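Local coordinates for uncharacterized protein ydaL (Escherichia coli, PDB 3QD7) that has DNA endonuclease activity and binds DNA, this chain being the part of SmrA that carries its Smr domain, at residues P23-L31 with L104-T115; V35-Y44 with H120-R131. All coordinates share one frame; numbering follows the deposited sequence.

Interaction 1: residues P23-L31 with L104-T115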
loop_
_atom_site.group_PDB
_atom_site.type_symbol
_atom_site.label_atom_id
_atom_site.label_comp_id
_atom_site.label_asym_id
_atom_site.label_seq_id
_atom_site.Cartn_x
_atom_site.Cartn_y
_atom_site.Cartn_z
ATOM N N PRO A 23 -1.315 -5.334 -12.485
ATOM C CA PRO A 23 -0.504 -5.208 -11.280
ATOM C C PRO A 23 -0.762 -3.863 -10.638
ATOM O O PRO A 23 -1.431 -3.011 -11.232
ATOM C CB PRO A 23 0.922 -5.237 -11.817
ATOM C CG PRO A 23 0.811 -4.612 -13.168
ATOM C CD PRO A 23 -0.510 -5.105 -13.706
ATOM N N LEU A 24 -0.261 -3.708 -9.422
ATOM C CA LEU A 24 -0.271 -2.442 -8.717
ATOM C C LEU A 24 0.999 -1.736 -9.135
ATOM O O LEU A 24 2.074 -2.268 -8.934
ATOM C CB LEU A 24 -0.303 -2.668 -7.187
ATOM C CG LEU A 24 -1.569 -2.249 -6.454
ATOM C CD1 LEU A 24 -2.851 -2.713 -7.153
ATOM C CD2 LEU A 24 -1.533 -2.665 -5.001
ATOM N N GLU A 25 0.865 -0.570 -9.754
ATOM C CA GLU A 25 1.994 0.285 -10.060
ATOM C C GLU A 25 1.581 1.757 -10.044
ATOM O O GLU A 25 0.509 2.138 -10.564
ATOM C CB GLU A 25 2.601 -0.078 -11.399
ATOM C CG GLU A 25 3.469 -1.336 -11.397
ATOM C CD GLU A 25 3.977 -1.671 -12.784
ATOM O OE1 GLU A 25 3.540 -0.973 -13.735
ATOM O OE2 GLU A 25 4.799 -2.615 -12.932
ATOM N N PHE A 26 2.414 2.581 -9.422
ATOM C CA PHE A 26 2.124 4.001 -9.279
ATOM C C PHE A 26 3.444 4.692 -9.077
ATOM O O PHE A 26 4.278 4.216 -8.304
ATOM C CB PHE A 26 1.183 4.273 -8.073
ATOM C CG PHE A 26 1.019 5.729 -7.738
ATOM C CD1 PHE A 26 0.213 6.553 -8.511
ATOM C CD2 PHE A 26 1.655 6.271 -6.642
ATOM C CE1 PHE A 26 0.070 7.932 -8.213
ATOM C CE2 PHE A 26 1.516 7.615 -6.321
ATOM C CZ PHE A 26 0.717 8.457 -7.126
ATOM N N ARG A 27 3.626 5.821 -9.760
ATOM C CA ARG A 27 4.809 6.631 -9.595
ATOM C C ARG A 27 4.419 8.101 -9.761
ATOM O O ARG A 27 3.783 8.468 -10.751
ATOM C CB ARG A 27 5.872 6.208 -10.616
ATOM C CG ARG A 27 7.181 6.986 -10.555
ATOM C CD ARG A 27 8.102 6.612 -11.737
ATOM N NE ARG A 27 7.438 6.805 -13.032
ATOM C CZ ARG A 27 7.558 5.987 -14.075
ATOM N NH1 ARG A 27 8.316 4.904 -13.986
ATOM N NH2 ARG A 27 6.909 6.249 -15.207
ATOM N N ARG A 28 4.779 8.931 -8.776
ATOM C CA ARG A 28 4.546 10.368 -8.891
ATOM C C ARG A 28 5.530 10.977 -9.876
ATOM O O ARG A 28 6.635 10.467 -10.043
ATOM C CB ARG A 28 4.683 11.069 -7.541
ATOM C CG ARG A 28 3.519 10.748 -6.624
ATOM C CD ARG A 28 3.160 11.891 -5.710
ATOM N NE ARG A 28 2.603 11.337 -4.488
ATOM C CZ ARG A 28 1.309 11.160 -4.267
ATOM N NH1 ARG A 28 0.408 11.522 -5.182
ATOM N NH2 ARG A 28 0.920 10.626 -3.126
ATOM N N GLU A 29 5.094 12.048 -10.537
ATOM C CA GLU A 29 5.948 12.882 -11.396
ATOM C C GLU A 29 6.987 13.586 -10.544
ATOM O O GLU A 29 6.722 13.944 -9.399
ATOM C CB GLU A 29 5.118 13.972 -12.101
ATOM C CG GLU A 29 3.940 13.477 -12.947
ATOM C CD GLU A 29 2.729 12.973 -12.120
ATOM O OE1 GLU A 29 2.546 13.408 -10.945
ATOM O OE2 GLU A 29 1.962 12.127 -12.657
ATOM N N GLY A 30 8.163 13.787 -11.118
ATOM C CA GLY A 30 9.172 14.671 -10.550
ATOM C C GLY A 30 10.056 14.102 -9.456
ATOM O O GLY A 30 10.681 14.867 -8.729
ATOM N N LEU A 31 10.108 12.777 -9.345
ATOM C CA LEU A 31 10.958 12.070 -8.393
ATOM C C LEU A 31 12.418 12.059 -8.793
ATOM O O LEU A 31 12.738 12.117 -9.962
ATOM C CB LEU A 31 10.502 10.610 -8.311
ATOM C CG LEU A 31 9.124 10.327 -7.720
ATOM C CD1 LEU A 31 8.934 8.793 -7.694
ATOM C CD2 LEU A 31 8.993 10.929 -6.325
ATOM N N LEU A 104 -3.048 4.814 -1.016
ATOM C CA LEU A 104 -1.645 5.177 -1.007
ATOM C C LEU A 104 -1.403 6.450 -1.787
ATOM O O LEU A 104 -0.549 7.235 -1.397
ATOM C CB LEU A 104 -0.742 4.046 -1.508
ATOM C CG LEU A 104 -0.698 2.790 -0.648
ATOM C CD1 LEU A 104 0.081 1.650 -1.337
ATOM C CD2 LEU A 104 -0.149 3.088 0.746
ATOM N N THR A 105 -2.159 6.675 -2.875
ATOM C CA THR A 105 -1.986 7.908 -3.664
ATOM C C THR A 105 -2.467 9.155 -2.895
ATOM O O THR A 105 -2.107 10.284 -3.249
ATOM C CB THR A 105 -2.701 7.869 -5.024
ATOM O OG1 THR A 105 -4.115 7.908 -4.811
ATOM C CG2 THR A 105 -2.336 6.603 -5.837
ATOM N N GLU A 106 -3.264 8.950 -1.847
ATOM C CA GLU A 106 -3.821 10.071 -1.056
ATOM C C GLU A 106 -2.874 10.656 0.011
ATOM O O GLU A 106 -3.124 11.752 0.562
ATOM C CB GLU A 106 -5.155 9.651 -0.442
ATOM C CG GLU A 106 -6.206 9.544 -1.503
ATOM C CD GLU A 106 -7.516 8.990 -1.015
ATOM O OE1 GLU A 106 -7.543 8.247 -0.037
ATOM O OE2 GLU A 106 -8.539 9.262 -1.653
ATOM N N PHE A 107 -1.802 9.923 0.308
ATOM C CA PHE A 107 -0.740 10.425 1.144
ATOM C C PHE A 107 0.231 11.267 0.317
ATOM O O PHE A 107 0.824 10.798 -0.670
ATOM C CB PHE A 107 0.016 9.264 1.807
ATOM C CG PHE A 107 -0.793 8.518 2.845
ATOM C CD1 PHE A 107 -0.932 9.021 4.139
ATOM C CD2 PHE A 107 -1.395 7.297 2.535
ATOM C CE1 PHE A 107 -1.670 8.349 5.100
ATOM C CE2 PHE A 107 -2.135 6.604 3.503
ATOM C CZ PHE A 107 -2.268 7.124 4.788
ATOM N N ASP A 108 0.409 12.504 0.740
ATOM C CA ASP A 108 1.463 13.354 0.206
ATOM C C ASP A 108 2.872 12.700 0.186
ATOM O O ASP A 108 3.643 12.935 -0.742
ATOM C CB ASP A 108 1.507 14.678 0.996
ATOM C CG ASP A 108 2.068 15.805 0.184
ATOM O OD1 ASP A 108 1.572 16.031 -0.946
ATOM O OD2 ASP A 108 3.008 16.455 0.670
ATOM N N ASP A 109 3.194 11.871 1.186
ATOM C CA ASP A 109 4.557 11.314 1.344
ATOM C C ASP A 109 4.812 9.959 0.626
ATOM O O ASP A 109 5.932 9.414 0.675
ATOM C CB ASP A 109 4.918 11.184 2.820
ATOM C CG ASP A 109 4.997 12.531 3.534
ATOM O OD1 ASP A 109 5.833 13.380 3.161
ATOM O OD2 ASP A 109 4.232 12.743 4.486
ATOM N N VAL A 110 3.794 9.433 -0.039
ATOM C CA VAL A 110 3.940 8.232 -0.846
ATOM C C VAL A 110 4.479 8.643 -2.229
ATOM O O VAL A 110 3.839 9.402 -2.958
ATOM C CB VAL A 110 2.586 7.462 -0.957
ATOM C CG1 VAL A 110 2.561 6.485 -2.158
ATOM C CG2 VAL A 110 2.295 6.728 0.325
ATOM N N GLN A 111 5.659 8.143 -2.571
ATOM C CA GLN A 111 6.305 8.478 -3.862
ATOM C C GLN A 111 5.915 7.513 -4.980
ATOM O O GLN A 111 5.784 7.907 -6.134
ATOM C CB GLN A 111 7.832 8.481 -3.731
ATOM C CG GLN A 111 8.405 9.422 -2.668
ATOM C CD GLN A 111 9.808 9.021 -2.231
ATOM O OE1 GLN A 111 10.741 9.840 -2.236
ATOM N NE2 GLN A 111 9.969 7.764 -1.862
ATOM N N ALA A 112 5.783 6.233 -4.635
ATOM C CA ALA A 112 5.547 5.197 -5.607
ATOM C C ALA A 112 5.105 3.926 -4.900
ATOM O O ALA A 112 5.331 3.762 -3.707
ATOM C CB ALA A 112 6.856 4.925 -6.415
ATOM N N TYR A 113 4.504 3.012 -5.650
ATOM C CA TYR A 113 4.326 1.649 -5.208
ATOM C C TYR A 113 4.337 0.715 -6.417
ATOM O O TYR A 113 4.216 1.165 -7.576
ATOM C CB TYR A 113 3.068 1.454 -4.331
ATOM C CG TYR A 113 1.733 1.838 -4.957
ATOM C CD1 TYR A 113 1.132 1.044 -5.898
ATOM C CD2 TYR A 113 1.059 2.995 -4.551
ATOM C CE1 TYR A 113 -0.075 1.387 -6.460
ATOM C CE2 TYR A 113 -0.181 3.338 -5.111
ATOM C CZ TYR A 113 -0.729 2.532 -6.060
ATOM O OH TYR A 113 -1.931 2.850 -6.620
ATOM N N CYS A 114 4.502 -0.579 -6.138
ATOM C CA CYS A 114 4.431 -1.618 -7.178
ATOM C C CYS A 114 4.236 -2.999 -6.549
ATOM O O CYS A 114 4.479 -3.188 -5.364
ATOM C CB CYS A 114 5.677 -1.609 -8.052
ATOM S SG CYS A 114 7.129 -2.225 -7.177
ATOM N N THR A 115 3.808 -3.961 -7.358
ATOM C CA THR A 115 3.574 -5.322 -6.875
ATOM C C THR A 115 4.909 -5.869 -6.315
ATOM O O THR A 115 5.963 -5.572 -6.853
ATOM C CB THR A 115 2.935 -6.187 -8.006
ATOM O OG1 THR A 115 1.686 -5.603 -8.402
ATOM C CG2 THR A 115 2.638 -7.569 -7.534
#

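Interaction 2: residues V35-Y44 with H120-R131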
loop_
_atom_site.group_PDB
_atom_site.type_symbol
_atom_site.label_atom_id
_atom_site.label_comp_id
_atom_site.label_asym_id
_atom_site.label_seq_id
_atom_site.Cartn_x
_atom_site.Cartn_y
_atom_site.Cartn_z
ATOM N N VAL A 35 14.819 6.773 -6.833
ATOM C CA VAL A 35 13.673 6.422 -5.961
ATOM C C VAL A 35 13.100 5.007 -6.183
ATOM O O VAL A 35 12.765 4.299 -5.237
ATOM C CB VAL A 35 12.548 7.528 -6.001
ATOM C CG1 VAL A 35 11.311 7.107 -5.180
ATOM C CG2 VAL A 35 13.094 8.878 -5.487
ATOM N N LEU A 36 13.051 4.591 -7.441
ATOM C CA LEU A 36 12.391 3.366 -7.832
ATOM C C LEU A 36 13.168 2.087 -7.489
ATOM O O LEU A 36 12.570 1.025 -7.248
ATOM C CB LEU A 36 12.009 3.464 -9.306
ATOM C CG LEU A 36 10.936 4.545 -9.582
ATOM C CD1 LEU A 36 9.702 4.324 -8.704
ATOM C CD2 LEU A 36 11.437 6.012 -9.437
ATOM N N ASP A 37 14.495 2.194 -7.462
ATOM C CA ASP A 37 15.360 1.118 -6.974
ATOM C C ASP A 37 15.151 0.882 -5.490
ATOM O O ASP A 37 15.375 -0.216 -4.984
ATOM C CB ASP A 37 16.834 1.434 -7.248
ATOM C CG ASP A 37 17.446 0.512 -8.297
ATOM O OD1 ASP A 37 16.742 0.127 -9.261
ATOM O OD2 ASP A 37 18.634 0.156 -8.146
ATOM N N LYS A 38 14.723 1.934 -4.798
ATOM C CA LYS A 38 14.282 1.848 -3.408
ATOM C C LYS A 38 13.182 0.808 -3.243
ATOM O O LYS A 38 13.097 0.149 -2.206
ATOM C CB LYS A 38 13.795 3.232 -2.945
ATOM C CG LYS A 38 13.810 3.456 -1.457
ATOM C CD LYS A 38 13.596 4.924 -1.128
ATOM C CE LYS A 38 12.136 5.292 -1.176
ATOM N NZ LYS A 38 11.799 6.463 -0.318
ATOM N N LEU A 39 12.345 0.654 -4.268
ATOM C CA LEU A 39 11.243 -0.301 -4.236
ATOM C C LEU A 39 11.741 -1.719 -4.365
ATOM O O LEU A 39 11.251 -2.612 -3.665
ATOM C CB LEU A 39 10.235 -0.036 -5.356
ATOM C CG LEU A 39 9.297 1.174 -5.305
ATOM C CD1 LEU A 39 8.419 1.260 -6.555
ATOM C CD2 LEU A 39 8.439 1.109 -4.078
ATOM N N ARG A 40 12.707 -1.917 -5.266
ATOM C CA ARG A 40 13.209 -3.241 -5.646
ATOM C C ARG A 40 14.182 -3.793 -4.605
ATOM O O ARG A 40 13.989 -4.895 -4.077
ATOM C CB ARG A 40 13.926 -3.147 -7.006
ATOM C CG ARG A 40 13.699 -4.341 -7.922
ATOM C CD ARG A 40 14.846 -4.518 -8.928
ATOM N NE ARG A 40 14.793 -5.857 -9.525
ATOM C CZ ARG A 40 15.465 -6.920 -9.079
ATOM N NH1 ARG A 40 16.278 -6.826 -8.024
ATOM N NH2 ARG A 40 15.327 -8.089 -9.701
ATOM N N SER A 41 15.210 -2.991 -4.323
ATOM C CA SER A 41 16.364 -3.350 -3.501
ATOM C C SER A 41 16.249 -2.781 -2.076
ATOM O O SER A 41 17.239 -2.688 -1.341
ATOM C CB SER A 41 17.638 -2.843 -4.218
ATOM O OG SER A 41 18.736 -2.650 -3.329
ATOM N N GLY A 42 15.031 -2.400 -1.688
ATOM C CA GLY A 42 14.759 -1.960 -0.329
ATOM C C GLY A 42 14.801 -3.102 0.685
ATOM O O GLY A 42 14.742 -4.284 0.334
ATOM N N LYS A 43 14.924 -2.734 1.951
ATOM C CA LYS A 43 14.948 -3.675 3.044
ATOM C C LYS A 43 13.535 -3.715 3.615
ATOM O O LYS A 43 12.979 -2.666 3.934
ATOM C CB LYS A 43 15.931 -3.160 4.098
ATOM C CG LYS A 43 16.645 -4.229 4.893
ATOM C CD LYS A 43 17.360 -3.617 6.091
ATOM C CE LYS A 43 17.547 -4.664 7.193
ATOM N NZ LYS A 43 17.435 -4.029 8.550
ATOM N N TYR A 44 12.938 -4.902 3.730
ATOM C CA TYR A 44 11.591 -4.994 4.313
ATOM C C TYR A 44 11.493 -5.878 5.550
ATOM O O TYR A 44 10.931 -6.966 5.480
ATOM C CB TYR A 44 10.560 -5.433 3.280
ATOM C CG TYR A 44 10.423 -4.465 2.138
ATOM C CD1 TYR A 44 9.433 -3.473 2.144
ATOM C CD2 TYR A 44 11.291 -4.536 1.045
ATOM C CE1 TYR A 44 9.296 -2.592 1.080
ATOM C CE2 TYR A 44 11.174 -3.660 -0.013
ATOM C CZ TYR A 44 10.184 -2.697 0.019
ATOM O OH TYR A 44 10.103 -1.854 -1.038
ATOM N N HIS A 120 8.348 -11.701 -1.134
ATOM C CA HIS A 120 7.664 -10.785 -0.224
ATOM C C HIS A 120 6.153 -10.865 -0.414
ATOM O O HIS A 120 5.434 -9.937 -0.080
ATOM C CB HIS A 120 8.178 -9.344 -0.354
ATOM C CG HIS A 120 9.452 -9.084 0.390
ATOM N ND1 HIS A 120 10.584 -8.581 -0.221
ATOM C CD2 HIS A 120 9.778 -9.272 1.697
ATOM C CE1 HIS A 120 11.555 -8.485 0.672
ATOM N NE2 HIS A 120 11.090 -8.884 1.845
ATOM N N GLY A 121 5.680 -12.010 -0.904
ATOM C CA GLY A 121 4.253 -12.262 -1.057
ATOM C C GLY A 121 3.732 -12.104 -2.482
ATOM O O GLY A 121 2.568 -12.383 -2.749
ATOM N N GLY A 122 4.597 -11.653 -3.392
ATOM C CA GLY A 122 4.242 -11.536 -4.819
ATOM C C GLY A 122 3.014 -10.697 -5.081
ATOM O O GLY A 122 2.821 -9.626 -4.488
ATOM N N SER A 123 2.159 -11.212 -5.948
ATOM C CA SER A 123 0.919 -10.529 -6.322
ATOM C C SER A 123 -0.063 -10.316 -5.139
ATOM O O SER A 123 -1.072 -9.619 -5.276
ATOM C CB SER A 123 0.244 -11.249 -7.508
ATOM O OG SER A 123 -0.563 -12.317 -7.050
ATOM N N GLY A 124 0.247 -10.885 -3.971
ATOM C CA GLY A 124 -0.563 -10.604 -2.773
ATOM C C GLY A 124 -0.093 -9.424 -1.933
ATOM O O GLY A 124 -0.648 -9.174 -0.858
ATOM N N ALA A 125 0.932 -8.701 -2.381
ATOM C CA ALA A 125 1.494 -7.606 -1.560
ATOM C C ALA A 125 2.046 -6.522 -2.409
ATOM O O ALA A 125 2.356 -6.754 -3.589
ATOM C CB ALA A 125 2.606 -8.159 -0.637
ATOM N N CYS A 126 2.221 -5.332 -1.854
ATOM C CA CYS A 126 2.942 -4.314 -2.604
ATOM C C CYS A 126 3.969 -3.550 -1.769
ATOM O O CYS A 126 3.794 -3.345 -0.554
ATOM C CB CYS A 126 1.985 -3.369 -3.346
ATOM S SG CYS A 126 1.070 -2.301 -2.263
ATOM N N TYR A 127 5.050 -3.182 -2.444
ATOM C CA TYR A 127 6.122 -2.339 -1.934
ATOM C C TYR A 127 5.640 -0.932 -2.052
ATOM O O TYR A 127 5.027 -0.584 -3.063
ATOM C CB TYR A 127 7.345 -2.424 -2.856
ATOM C CG TYR A 127 8.032 -3.750 -2.859
ATOM C CD1 TYR A 127 8.050 -4.531 -1.712
ATOM C CD2 TYR A 127 8.694 -4.223 -3.998
ATOM C CE1 TYR A 127 8.685 -5.737 -1.677
ATOM C CE2 TYR A 127 9.340 -5.447 -3.972
ATOM C CZ TYR A 127 9.327 -6.190 -2.796
ATOM O OH TYR A 127 9.947 -7.397 -2.710
ATOM N N VAL A 128 5.976 -0.101 -1.078
ATOM C CA VAL A 128 5.601 1.292 -1.118
ATOM C C VAL A 128 6.850 2.139 -0.812
ATOM O O VAL A 128 7.560 1.881 0.173
ATOM C CB VAL A 128 4.456 1.601 -0.083
ATOM C CG1 VAL A 128 3.975 3.056 -0.182
ATOM C CG2 VAL A 128 3.300 0.616 -0.209
ATOM N N ALA A 129 7.114 3.144 -1.653
ATOM C CA ALA A 129 8.206 4.085 -1.389
ATOM C C ALA A 129 7.669 5.295 -0.627
ATOM O O ALA A 129 6.683 5.906 -1.035
ATOM C CB ALA A 129 8.905 4.516 -2.682
ATOM N N LEU A 130 8.340 5.623 0.469
ATOM C CA LEU A 130 7.927 6.714 1.340
ATOM C C LEU A 130 9.004 7.806 1.337
ATOM O O LEU A 130 10.195 7.505 1.431
ATOM C CB LEU A 130 7.719 6.181 2.769
ATOM C CG LEU A 130 6.353 5.738 3.319
ATOM C CD1 LEU A 130 5.345 5.270 2.332
ATOM C CD2 LEU A 130 6.517 4.697 4.362
ATOM N N ARG A 131 8.585 9.060 1.213
ATOM C CA ARG A 131 9.489 10.234 1.305
ATOM C C ARG A 131 10.042 10.334 2.736
ATOM O O ARG A 131 9.298 10.192 3.705
ATOM C CB ARG A 131 8.714 11.496 0.939
ATOM C CG ARG A 131 9.503 12.775 0.831
ATOM C CD ARG A 131 8.566 13.943 1.191
ATOM N NE ARG A 131 7.908 14.478 0.010
ATOM C CZ ARG A 131 6.710 15.055 -0.027
ATOM N NH1 ARG A 131 5.946 15.174 1.057
ATOM N NH2 ARG A 131 6.261 15.499 -1.191
#

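Interaction 1: residues P23-L31 with L104-T115
Val-110 O takes two N-H groups from the guanidinium of Arg-28: a firm bond from NE at 2.8 Å, arriving at 173° to the C=O, and a weak one from NH2. The same NH2 also donates to Thr-105 O at 3.0 Å; that oxygen lies in the guanidinium plane, although the nitrogen stands above the plane of the carbonyl. Arg-28 thereby ties the last turn of helix 92-105 to the start of strand 110-115, across the type I turn from Phe-107 to Val-110. CZ of the Phe-26 ring, two residues earlier, lies against one guanidinium face, toward its rim.

Phe-26 is held from two directions. Thr-105 CG2 sits over the centre of its ring, 3.6 Å from the centroid, a CH-pi contact. Phe-26 CB rests 3.4 Å from the centroid of the Tyr-113 ring, over the face. The two rings tilt 27° from each other, displaced so that little of one lies over the other. With chi1 at 171°, the Phe-26 ring is carried away from its own backbone N and under Thr-105. Leu-24 CG reaches the Tyr-113 ring, 3.9 Å from CE1.

Between the backbones, the bonds Phe-26 N to Tyr-113 O and Tyr-113 N to Phe-26 O are both 2.9 Å, and Arg-28 N continues the ladder to Gln-111 O. Just before strand 25-27, Leu-24 N donates to Thr-115 OG1. Glu-25 with Cys-114 and Arg-27 with Ala-112 are the flanking non-hydrogen-bonded pairs, so this is an antiparallel edge-strand pairing, with strand 25-27 closing one side of the mixed sheet in an alpha/beta/alpha fold.

Interaction 2: residues V35-Y44 with H120-R131
Tyr-44 enters the contact at CB, which lies 3.8 Å from NE2 of His-120, over that ring but off its centre. From there the Tyr-44 ring turns an edge toward the imidazole face, the planes at 60°, and CD2 comes within 4.0 Å of His-120 CE1. Further out, CE2 lies over the Tyr-127 ring in an offset stack, centroids 4.5 Å apart, while CE1 and CZ approach its CD1. At the tip, OH donates to Leu-39 O at 3.0 Å, pinning its loop to helix 37-40, and also lies against Tyr-127 CG. This aromatic cluster seats that loop against His-120 and against Tyr-127 of strand 125-130, an inner strand of the mixed sheet of this alpha/beta/alpha fold. His-120 ND1 and Tyr-127 OH share a hydrogen bond that steadies the two partner rings. An alanine in place of Tyr-44 would remove ring and hydroxyl together, and would probably leave a gap beside the His-120 and Tyr-127 rings and cost Leu-39 O its hydroxyl donor. Farther along, Leu-39 CD2 packs on Ala-129 CB. Lys-38, bent at chi3 (81°), lays CE against the same methyl and donates from NZ to Leu-130 O at 2.6 Å, with Arg-77 O as a second acceptor.

Interactions 1 and 2 have centres about 11 Å apart and meet in one mixed sheet, where strands 110-115 and 125-130 are antiparallel neighbours. Along the chain their segments alternate: 23-31, 35-44, 104-115, then 120-131. The strand of 23-31 adds to the sheet's edge, whereas the helix of 35-44 packs across strand 125-130. Ala-112 O and Ala-129 N, 2.8 Å apart, probably form one of the bonds joining the two contacts, and Asp-109 OD1 makes a salt bridge to Arg-131 NH1. Segments 23-31 and 35-44, early in the chain, are thus both anchored on the late strands 110-115 and 125-130, which lie within the Smr domain, so early and late parts of the chain meet at one sheet.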